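Local coordinates for nitroreductase family protein (Lactobacillus plantarum, PDB 4QLX) that probably reduces the enone 10-oxo-(11E)-octadecenoate to 10-oxooctadecanoate with NADH and bound FMN, a step in the saturation of polyunsaturated fatty acids, at residues M42-A46 / V158-Y164; E45-P50 / V150-L155; W58-D64 / S88-A94. All coordinates share one frame. Numbering follows the deposited sequence.

Interaction 1. Residues M42-A46 / V158-Y164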
loop_
_atom_site.group_PDB
_atom_site.type_symbol
_atom_site.label_atom_id
_atom_site.label_comp_id
_atom_site.label_asym_id
_atom_site.label_seq_id
_atom_site.Cartn_x
_atom_site.Cartn_y
_atom_site.Cartn_z
ATOM N N MET A 42 13.839 4.149 7.265
ATOM C CA MET A 42 12.918 3.393 6.412
ATOM C C MET A 42 11.464 3.626 6.797
ATOM O O MET A 42 10.596 3.760 5.929
ATOM C CB MET A 42 13.246 1.889 6.460
ATOM C CG MET A 42 14.584 1.557 5.838
ATOM S SD MET A 42 14.898 -0.214 5.619
ATOM C CE MET A 42 14.915 -0.779 7.307
ATOM N N ILE A 43 11.198 3.677 8.099
ATOM C CA ILE A 43 9.858 3.971 8.587
ATOM C C ILE A 43 9.413 5.389 8.183
ATOM O O ILE A 43 8.287 5.586 7.731
ATOM C CB ILE A 43 9.777 3.804 10.113
ATOM C CG1 ILE A 43 9.820 2.311 10.469
ATOM C CG2 ILE A 43 8.495 4.452 10.668
ATOM C CD1 ILE A 43 10.076 2.026 11.944
ATOM N N ALA A 44 10.292 6.374 8.330
ATOM C CA ALA A 44 9.975 7.738 7.889
ATOM C C ALA A 44 9.715 7.776 6.378
ATOM O O ALA A 44 8.776 8.408 5.919
ATOM C CB ALA A 44 11.104 8.702 8.269
ATOM N N GLU A 45 10.529 7.066 5.605
ATOM C CA GLU A 45 10.325 7.000 4.156
ATOM C C GLU A 45 8.970 6.376 3.774
ATOM O O GLU A 45 8.267 6.884 2.892
ATOM C CB GLU A 45 11.476 6.235 3.511
ATOM C CG GLU A 45 12.765 7.053 3.462
ATOM C CD GLU A 45 14.010 6.231 3.151
ATOM O OE1 GLU A 45 13.922 4.980 3.070
ATOM O OE2 GLU A 45 15.091 6.842 2.996
ATOM N N ALA A 46 8.589 5.299 4.450
ATOM C CA ALA A 46 7.279 4.688 4.224
ATOM C C ALA A 46 6.121 5.628 4.574
ATOM O O ALA A 46 5.052 5.568 3.965
ATOM C CB ALA A 46 7.156 3.401 5.026
ATOM N N VAL A 158 10.226 0.135 0.452
ATOM C CA VAL A 158 11.353 0.836 1.049
ATOM C C VAL A 158 12.416 -0.176 1.465
ATOM O O VAL A 158 13.605 0.020 1.204
ATOM C CB VAL A 158 10.918 1.684 2.260
ATOM C CG1 VAL A 158 12.129 2.162 3.033
ATOM C CG2 VAL A 158 10.097 2.878 1.782
ATOM N N ALA A 159 11.976 -1.267 2.073
ATOM C CA ALA A 159 12.897 -2.324 2.502
ATOM C C ALA A 159 13.803 -2.754 1.347
ATOM O O ALA A 159 15.031 -2.810 1.499
ATOM C CB ALA A 159 12.113 -3.517 3.058
ATOM N N ARG A 160 13.195 -3.020 0.189
ATOM C CA ARG A 160 13.929 -3.442 -1.003
ATOM C C ARG A 160 14.783 -2.316 -1.580
ATOM O O ARG A 160 15.909 -2.549 -2.011
ATOM C CB ARG A 160 12.961 -3.988 -2.069
ATOM C CG ARG A 160 12.593 -5.451 -1.826
ATOM C CD ARG A 160 11.678 -6.054 -2.904
ATOM N NE ARG A 160 12.169 -5.888 -4.274
ATOM C CZ ARG A 160 13.207 -6.537 -4.803
ATOM N NH1 ARG A 160 13.924 -7.400 -4.077
ATOM N NH2 ARG A 160 13.544 -6.302 -6.066
ATOM N N ALA A 161 14.263 -1.093 -1.566
ATOM C CA ALA A 161 15.035 0.058 -2.007
ATOM C C ALA A 161 16.298 0.258 -1.174
ATOM O O ALA A 161 17.261 0.870 -1.643
ATOM C CB ALA A 161 14.173 1.324 -1.966
ATOM N N HIS A 162 16.289 -0.251 0.060
ATOM C CA HIS A 162 17.482 -0.216 0.912
ATOM C C HIS A 162 18.375 -1.457 0.739
ATOM O O HIS A 162 19.387 -1.612 1.434
ATOM C CB HIS A 162 17.078 -0.058 2.376
ATOM C CG HIS A 162 16.691 1.342 2.734
ATOM N ND1 HIS A 162 17.416 2.112 3.620
ATOM C CD2 HIS A 162 15.666 2.122 2.307
ATOM C CE1 HIS A 162 16.851 3.302 3.727
ATOM N NE2 HIS A 162 15.787 3.333 2.945
ATOM N N GLY A 163 18.010 -2.342 -0.186
ATOM C CA GLY A 163 18.818 -3.524 -0.421
ATOM C C GLY A 163 18.431 -4.724 0.427
ATOM O O GLY A 163 19.115 -5.742 0.410
ATOM N N TYR A 164 17.322 -4.607 1.158
ATOM C CA TYR A 164 16.827 -5.691 1.988
ATOM C C TYR A 164 15.674 -6.430 1.317
ATOM O O TYR A 164 15.446 -6.292 0.113
ATOM C CB TYR A 164 16.387 -5.151 3.355
ATOM C CG TYR A 164 17.533 -4.481 4.082
ATOM C CD1 TYR A 164 18.707 -5.181 4.345
ATOM C CD2 TYR A 164 17.452 -3.158 4.495
ATOM C CE1 TYR A 164 19.773 -4.583 4.987
ATOM C CE2 TYR A 164 18.517 -2.546 5.146
ATOM C CZ TYR A 164 19.673 -3.276 5.396
ATOM O OH TYR A 164 20.738 -2.693 6.044
#
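A very short hydrogen bond marks this contact: His162 NE2 donates to Glu45 OE1 at 2.5 Å. It is a buried His-carboxylate pair, and its outer atoms have partners too. Glu45 OE2 is hydrogen-bonded to Asn9, and His162 ND1 to Glu38. Met42 lies across the same imidazole. Met42 CG sits 3.5 Å from the His162 ring centroid, almost on the ring normal, a CH-pi contact. Met42 SD is also over this face, 4.0 Å from the centroid of the His162 ring. Met42 SD also makes a Met-aromatic contact at the edge of the Tyr164 ring, 4.1 Å from Tyr164 CD2. Val158 fills the space between the helices, with Val158 CG1 3.6 Å from Met42 CB. A Schellman motif at Gly163, with positive phi, ends helix 137-161 just past His162. Phe20 and Met19 of the second subunit pack on Glu45 and Val158. The contact thus joins the C-terminal parts of helices 36-46 and 137-161, while the Ile43 side chain packs on Phe60 and Val62 of strand 58-63.

Interaction 2. Residues E45-P50 / V150-L155. With FMN (flavin mononucleotide), chain J.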
loop_
_atom_site.group_PDB
_atom_site.type_symbol
_atom_site.label_atom_id
_atom_site.label_comp_id
_atom_site.label_asym_id
_atom_site.label_seq_id
_atom_site.Cartn_x
_atom_site.Cartn_y
_atom_site.Cartn_z
ATOM N N GLU A 45 10.529 7.066 5.605
ATOM C CA GLU A 45 10.325 7.000 4.156
ATOM C C GLU A 45 8.970 6.376 3.774
ATOM O O GLU A 45 8.267 6.884 2.892
ATOM C CB GLU A 45 11.476 6.235 3.511
ATOM C CG GLU A 45 12.765 7.053 3.462
ATOM C CD GLU A 45 14.010 6.231 3.151
ATOM O OE1 GLU A 45 13.922 4.980 3.070
ATOM O OE2 GLU A 45 15.091 6.842 2.996
ATOM N N ALA A 46 8.589 5.299 4.450
ATOM C CA ALA A 46 7.279 4.688 4.224
ATOM C C ALA A 46 6.121 5.628 4.574
ATOM O O ALA A 46 5.052 5.568 3.965
ATOM C CB ALA A 46 7.156 3.401 5.026
ATOM N N ALA A 47 6.335 6.494 5.559
ATOM C CA ALA A 47 5.247 7.321 6.083
ATOM C C ALA A 47 5.033 8.565 5.233
ATOM O O ALA A 47 4.230 9.440 5.589
ATOM C CB ALA A 47 5.510 7.703 7.535
ATOM N N THR A 48 5.744 8.645 4.111
ATOM C CA THR A 48 5.354 9.552 3.028
ATOM C C THR A 48 4.035 9.089 2.392
ATOM O O THR A 48 3.413 9.829 1.621
ATOM C CB THR A 48 6.450 9.657 1.939
ATOM O OG1 THR A 48 6.670 8.374 1.342
ATOM C CG2 THR A 48 7.760 10.150 2.540
ATOM N N ALA A 49 3.595 7.876 2.733
ATOM C CA ALA A 49 2.308 7.341 2.259
ATOM C C ALA A 49 1.118 8.298 2.496
ATOM O O ALA A 49 1.148 9.109 3.425
ATOM C CB ALA A 49 2.030 5.969 2.941
ATOM N N PRO A 50 0.064 8.198 1.657
ATOM C CA PRO A 50 -1.169 8.961 1.896
ATOM C C PRO A 50 -1.940 8.351 3.056
ATOM O O PRO A 50 -1.645 7.234 3.466
ATOM C CB PRO A 50 -1.945 8.787 0.589
ATOM C CG PRO A 50 -1.561 7.402 0.169
ATOM C CD PRO A 50 -0.075 7.313 0.487
ATOM N N VAL A 150 -1.559 0.927 3.576
ATOM C CA VAL A 150 -0.815 1.621 2.527
ATOM C C VAL A 150 0.586 1.984 3.003
ATOM O O VAL A 150 1.522 1.994 2.194
ATOM C CB VAL A 150 -1.532 2.898 1.997
ATOM C CG1 VAL A 150 -2.905 2.541 1.412
ATOM C CG2 VAL A 150 -1.651 3.987 3.080
ATOM N N VAL A 151 0.756 2.284 4.293
ATOM C CA VAL A 151 2.103 2.570 4.778
ATOM C C VAL A 151 2.894 1.253 4.853
ATOM O O VAL A 151 4.103 1.234 4.606
ATOM C CB VAL A 151 2.101 3.324 6.157
ATOM C CG1 VAL A 151 1.809 2.382 7.317
ATOM C CG2 VAL A 151 3.444 4.006 6.393
ATOM N N GLY A 152 2.213 0.149 5.150
ATOM C CA GLY A 152 2.870 -1.159 5.167
ATOM C C GLY A 152 3.381 -1.563 3.796
ATOM O O GLY A 152 4.500 -2.076 3.637
ATOM N N MET A 153 2.543 -1.340 2.793
ATOM C CA MET A 153 2.933 -1.576 1.406
ATOM C C MET A 153 4.145 -0.723 1.033
ATOM O O MET A 153 5.059 -1.202 0.387
ATOM C CB MET A 153 1.761 -1.279 0.455
ATOM C CG MET A 153 2.034 -1.680 -1.027
ATOM S SD MET A 153 2.292 -3.455 -1.283
ATOM C CE MET A 153 4.034 -3.514 -1.715
ATOM N N GLN A 154 4.176 0.543 1.447
ATOM C CA GLN A 154 5.338 1.354 1.103
ATOM C C GLN A 154 6.575 0.838 1.837
ATOM O O GLN A 154 7.664 0.854 1.279
ATOM C CB GLN A 154 5.095 2.848 1.389
ATOM C CG GLN A 154 4.167 3.472 0.339
ATOM C CD GLN A 154 4.532 4.906 -0.038
ATOM O OE1 GLN A 154 4.422 5.295 -1.205
ATOM N NE2 GLN A 154 4.972 5.697 0.948
ATOM N N LEU A 155 6.397 0.336 3.059
ATOM C CA LEU A 155 7.542 -0.120 3.847
ATOM C C LEU A 155 8.167 -1.376 3.204
ATOM O O LEU A 155 9.389 -1.566 3.237
ATOM C CB LEU A 155 7.124 -0.389 5.303
ATOM C CG LEU A 155 8.237 -0.777 6.294
ATOM C CD1 LEU A 155 9.415 0.191 6.210
ATOM C CD2 LEU A 155 7.708 -0.827 7.716
HETATM N N1 FMN J . -8.649 12.994 -0.658
HETATM C C2 FMN J . -9.814 13.626 -1.042
HETATM O O2 FMN J . -9.762 14.741 -1.568
HETATM N N3 FMN J . -11.038 13.034 -0.811
HETATM C C4 FMN J . -11.111 11.799 -0.205
HETATM O O4 FMN J . -12.187 11.251 0.004
HETATM C C4A FMN J . -9.949 11.150 0.163
HETATM N N5 FMN J . -10.039 9.913 0.755
HETATM C C5A FMN J . -8.896 9.240 1.116
HETATM C C6 FMN J . -9.022 7.979 1.693
HETATM C C7 FMN J . -7.879 7.287 2.054
HETATM C C7M FMN J . -7.978 5.929 2.687
HETATM C C8 FMN J . -6.629 7.844 1.829
HETATM C C8M FMN J . -5.419 7.066 2.231
HETATM C C9 FMN J . -6.502 9.111 1.250
HETATM C C9A FMN J . -7.648 9.819 0.885
HETATM N N10 FMN J . -7.560 11.099 0.316
HETATM C C10 FMN J . -8.711 11.745 -0.065
HETATM C "C1'" FMN J . -6.234 11.758 0.048
HETATM C "C2'" FMN J . -5.667 12.340 1.366
HETATM O "O2'" FMN J . -6.404 13.497 1.788
HETATM C "C3'" FMN J . -4.161 12.617 1.236
HETATM O "O3'" FMN J . -3.475 11.371 1.050
HETATM C "C4'" FMN J . -3.524 13.280 2.462
HETATM O "O4'" FMN J . -3.995 14.590 2.644
HETATM C "C5'" FMN J . -2.003 13.331 2.334
HETATM O "O5'" FMN J . -1.672 14.087 1.191
HETATM P P FMN J . -0.824 13.465 -0.048
HETATM O O1P FMN J . 0.526 12.985 0.430
HETATM O O2P FMN J . -1.563 12.297 -0.621
HETATM O O3P FMN J . -0.685 14.584 -1.074
#
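This is helix-to-loop packing in the FMN-dependent nitroreductase fold. Helix 137-161 packs against the type I beta turn Ala46-Ala49, which begins at the last residue of helix 36-46 and leads to the flavin site. Val150 comes first. Val150 CG2 lies 4.2 Å from Ala49 CB and 3.3 Å from Pro50 O, a buried carbonyl oxygen without a hydrogen-bond partner in the model. Val151 CG2 meets Ala46 CB at 4.0 Å, and Val151 CB is 4.2 Å from Ala49 CB. Gly152 and Met153 do not touch the turn; Met153 packs on Gln154 of the second subunit. Gln154 is the polar link. Gln154 NE2 donates to Ala46 O at 3.0 Å and to Thr48 OG1 at 3.2 Å. Thr48 OG1 in turn donates to Glu45 O, so the Gln154 side chain ties together the end of the helix and the turn. Leu155 closes the segment, with Leu155 CB 3.8 Å from Ala46 CB. The loop also meets the dimer partner: Thr48 O accepts a hydrogen bond from Arg22 of the second subunit. That subunit supplies several hydrogen bonds to the same FMN, and on this side Pro50 CB approaches FMN O3' to 3.0 Å.

Interaction 3. Residues W58-D64 / S88-A94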
loop_
_atom_site.group_PDB
_atom_site.type_symbol
_atom_site.label_atom_id
_atom_site.label_comp_id
_atom_site.label_asym_id
_atom_site.label_seq_id
_atom_site.Cartn_x
_atom_site.Cartn_y
_atom_site.Cartn_z
ATOM N N TRP A 58 -1.447 5.562 11.756
ATOM C CA TRP A 58 -0.619 4.365 11.939
ATOM C C TRP A 58 0.272 4.503 13.160
ATOM O O TRP A 58 0.584 5.612 13.583
ATOM C CB TRP A 58 0.246 4.101 10.705
ATOM C CG TRP A 58 0.851 5.342 10.077
ATOM C CD1 TRP A 58 1.796 6.166 10.628
ATOM C CD2 TRP A 58 0.572 5.871 8.777
ATOM N NE1 TRP A 58 2.117 7.169 9.754
ATOM C CE2 TRP A 58 1.383 7.011 8.604
ATOM C CE3 TRP A 58 -0.279 5.487 7.732
ATOM C CZ2 TRP A 58 1.361 7.786 7.440
ATOM C CZ3 TRP A 58 -0.302 6.254 6.569
ATOM C CH2 TRP A 58 0.520 7.391 6.435
ATOM N N HIS A 59 0.669 3.370 13.726
ATOM C CA HIS A 59 1.610 3.359 14.835
ATOM C C HIS A 59 2.539 2.171 14.666
ATOM O O HIS A 59 2.093 1.065 14.373
ATOM C CB HIS A 59 0.888 3.282 16.180
ATOM C CG HIS A 59 1.798 3.470 17.354
ATOM N ND1 HIS A 59 2.086 4.711 17.878
ATOM C CD2 HIS A 59 2.517 2.578 18.079
ATOM C CE1 HIS A 59 2.931 4.578 18.887
ATOM N NE2 HIS A 59 3.210 3.292 19.031
ATOM N N PHE A 60 3.828 2.409 14.848
ATOM C CA PHE A 60 4.848 1.406 14.584
ATOM C C PHE A 60 5.471 0.862 15.872
ATOM O O PHE A 60 5.843 1.625 16.758
ATOM C CB PHE A 60 5.925 2.009 13.690
ATOM C CG PHE A 60 5.379 2.647 12.431
ATOM C CD1 PHE A 60 5.022 1.866 11.345
ATOM C CD2 PHE A 60 5.208 4.019 12.345
ATOM C CE1 PHE A 60 4.517 2.437 10.192
ATOM C CE2 PHE A 60 4.708 4.591 11.203
ATOM C CZ PHE A 60 4.369 3.798 10.119
ATOM N N VAL A 61 5.586 -0.458 15.991
ATOM C CA VAL A 61 6.320 -1.016 17.117
ATOM C C VAL A 61 7.462 -1.888 16.589
ATOM O O VAL A 61 7.220 -2.885 15.917
ATOM C CB VAL A 61 5.416 -1.838 18.044
ATOM C CG1 VAL A 61 6.237 -2.430 19.198
ATOM C CG2 VAL A 61 4.281 -0.993 18.571
ATOM N N VAL A 62 8.696 -1.473 16.862
ATOM C CA VAL A 62 9.871 -2.145 16.318
ATOM C C VAL A 62 10.342 -3.224 17.278
ATOM O O VAL A 62 10.616 -2.961 18.454
ATOM C CB VAL A 62 11.021 -1.173 16.044
ATOM C CG1 VAL A 62 12.266 -1.943 15.540
ATOM C CG2 VAL A 62 10.602 -0.104 15.039
ATOM N N VAL A 63 10.420 -4.443 16.755
ATOM C CA VAL A 63 10.859 -5.604 17.505
ATOM C C VAL A 63 12.179 -6.064 16.903
ATOM O O VAL A 63 12.201 -6.528 15.766
ATOM C CB VAL A 63 9.811 -6.732 17.433
ATOM C CG1 VAL A 63 10.234 -7.927 18.275
ATOM C CG2 VAL A 63 8.452 -6.217 17.876
ATOM N N ASP A 64 13.289 -5.904 17.622
ATOM C CA ASP A 64 14.579 -6.270 17.030
ATOM C C ASP A 64 15.619 -6.832 18.024
ATOM O O ASP A 64 16.819 -6.831 17.738
ATOM C CB ASP A 64 15.174 -5.062 16.307
ATOM C CG ASP A 64 15.684 -4.010 17.266
ATOM O OD1 ASP A 64 15.245 -4.011 18.440
ATOM O OD2 ASP A 64 16.517 -3.183 16.846
ATOM N N SER A 88 16.026 -9.324 10.873
ATOM C CA SER A 88 16.815 -8.299 11.548
ATOM C C SER A 88 15.901 -7.486 12.465
ATOM O O SER A 88 16.248 -7.193 13.605
ATOM C CB SER A 88 17.508 -7.372 10.547
ATOM O OG SER A 88 18.356 -8.088 9.660
ATOM N N ALA A 89 14.729 -7.122 11.958
ATOM C CA ALA A 89 13.739 -6.418 12.767
ATOM C C ALA A 89 12.345 -6.688 12.232
ATOM O O ALA A 89 12.165 -6.914 11.037
ATOM C CB ALA A 89 14.021 -4.929 12.783
ATOM N N ILE A 90 11.366 -6.696 13.128
ATOM C CA ILE A 90 9.976 -6.734 12.713
ATOM C C ILE A 90 9.382 -5.369 13.051
ATOM O O ILE A 90 9.609 -4.838 14.136
ATOM C CB ILE A 90 9.181 -7.859 13.394
ATOM C CG1 ILE A 90 9.837 -9.219 13.117
ATOM C CG2 ILE A 90 7.724 -7.863 12.930
ATOM C CD1 ILE A 90 10.845 -9.636 14.190
ATOM N N VAL A 91 8.662 -4.787 12.101
ATOM C CA VAL A 91 7.951 -3.550 12.358
ATOM C C VAL A 91 6.466 -3.872 12.388
ATOM O O VAL A 91 5.857 -4.159 11.342
ATOM C CB VAL A 91 8.262 -2.487 11.307
ATOM C CG1 VAL A 91 7.406 -1.236 11.531
ATOM C CG2 VAL A 91 9.750 -2.152 11.331
ATOM N N PHE A 92 5.881 -3.872 13.583
ATOM C CA PHE A 92 4.456 -4.140 13.662
ATOM C C PHE A 92 3.657 -2.854 13.532
ATOM O O PHE A 92 3.991 -1.839 14.153
ATOM C CB PHE A 92 4.063 -4.854 14.958
ATOM C CG PHE A 92 2.677 -5.413 14.894
ATOM C CD1 PHE A 92 2.456 -6.690 14.392
ATOM C CD2 PHE A 92 1.585 -4.629 15.241
ATOM C CE1 PHE A 92 1.177 -7.193 14.280
ATOM C CE2 PHE A 92 0.299 -5.123 15.133
ATOM C CZ PHE A 92 0.086 -6.398 14.655
ATOM N N ILE A 93 2.589 -2.912 12.741
ATOM C CA ILE A 93 1.778 -1.737 12.485
ATOM C C ILE A 93 0.406 -1.883 13.133
ATOM O O ILE A 93 -0.307 -2.861 12.917
ATOM C CB ILE A 93 1.635 -1.462 10.963
ATOM C CG1 ILE A 93 3.008 -1.560 10.287
ATOM C CG2 ILE A 93 1.031 -0.062 10.727
ATOM C CD1 ILE A 93 2.968 -1.489 8.753
ATOM N N ALA A 94 0.059 -0.910 13.963
ATOM C CA ALA A 94 -1.244 -0.894 14.603
ATOM C C ALA A 94 -1.975 0.373 14.167
ATOM O O ALA A 94 -1.345 1.379 13.864
ATOM C CB ALA A 94 -1.108 -0.958 16.113
#
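Two neighbouring strands of the central antiparallel sheet meet here, one of them at the edge of the sheet within this chain. Strand 58-63 is that outermost strand, and 89-96 lies next to it. The axes of these short strand segments approach to 4.6 Å, with 155° between their directions, close to antiparallel. Three hydrogen-bonded pairs hold them together. His59 N bonds to Ala94 O at 2.8 Å, and Ala94 N to His59 O at 2.9 Å. Val61 N reaches Phe92 O at 2.8 Å, and Phe92 N reaches Val61 O at 2.9 Å. Val63 N to Ile90 O and Ile90 N to Val63 O are both 2.8 Å. Between them lie the non-hydrogen-bonded pairs Phe60-Ile93 and Val62-Val91. CA-H...O contacts add to the backbone pairing, as from Phe60 CA to Phe92 O at 3.4 Å.

Side chains alternate between the two faces. Phe60, Val62, Val91 and Ile93 share one face. Phe60 CD1 lies 3.9 Å from Val91 CG1 and 4.1 Å from Ile93 CG1. Helices 36-46 and 137-161 pack on this face, through Ile43 and Val151 among others. His59, Val61, Val63, Ile90, Phe92 and Ala94 share the other face, where helix 177-181 meets Val61, Phe92 and Ala94. Beyond the last pair, Asp64 forms a salt bridge with Arg36. Ser88 and Ala89 both face Ile196 of strand 188-197, a classic beta bulge. An antiparallel sheet with helices packed on both faces is the alpha/beta core of the nitroreductase fold.

How the interactions relate
Interactions 1 and 2 are successive parts of one interface. Both join helix 36-46, or the turn after it, to helix 137-161. They share Glu45 and Ala46, and their centres are 9 Å apart. The two segments run in opposite senses here, so 42-46 meets 158-164 and 45-50 meets 150-155. Interaction 3 is nested in the sequence between these segments, about 13 Å from each of the other two centres. Ile43 bridges interaction 1 to Phe60 and Val62, while Trp58 packs on Ala49, Pro50 and Val151 of interaction 2. Helices and sheet thus form one continuous core. Interactions 1 and 2 also touch the second subunit, and interaction 2 reaches the FMN site.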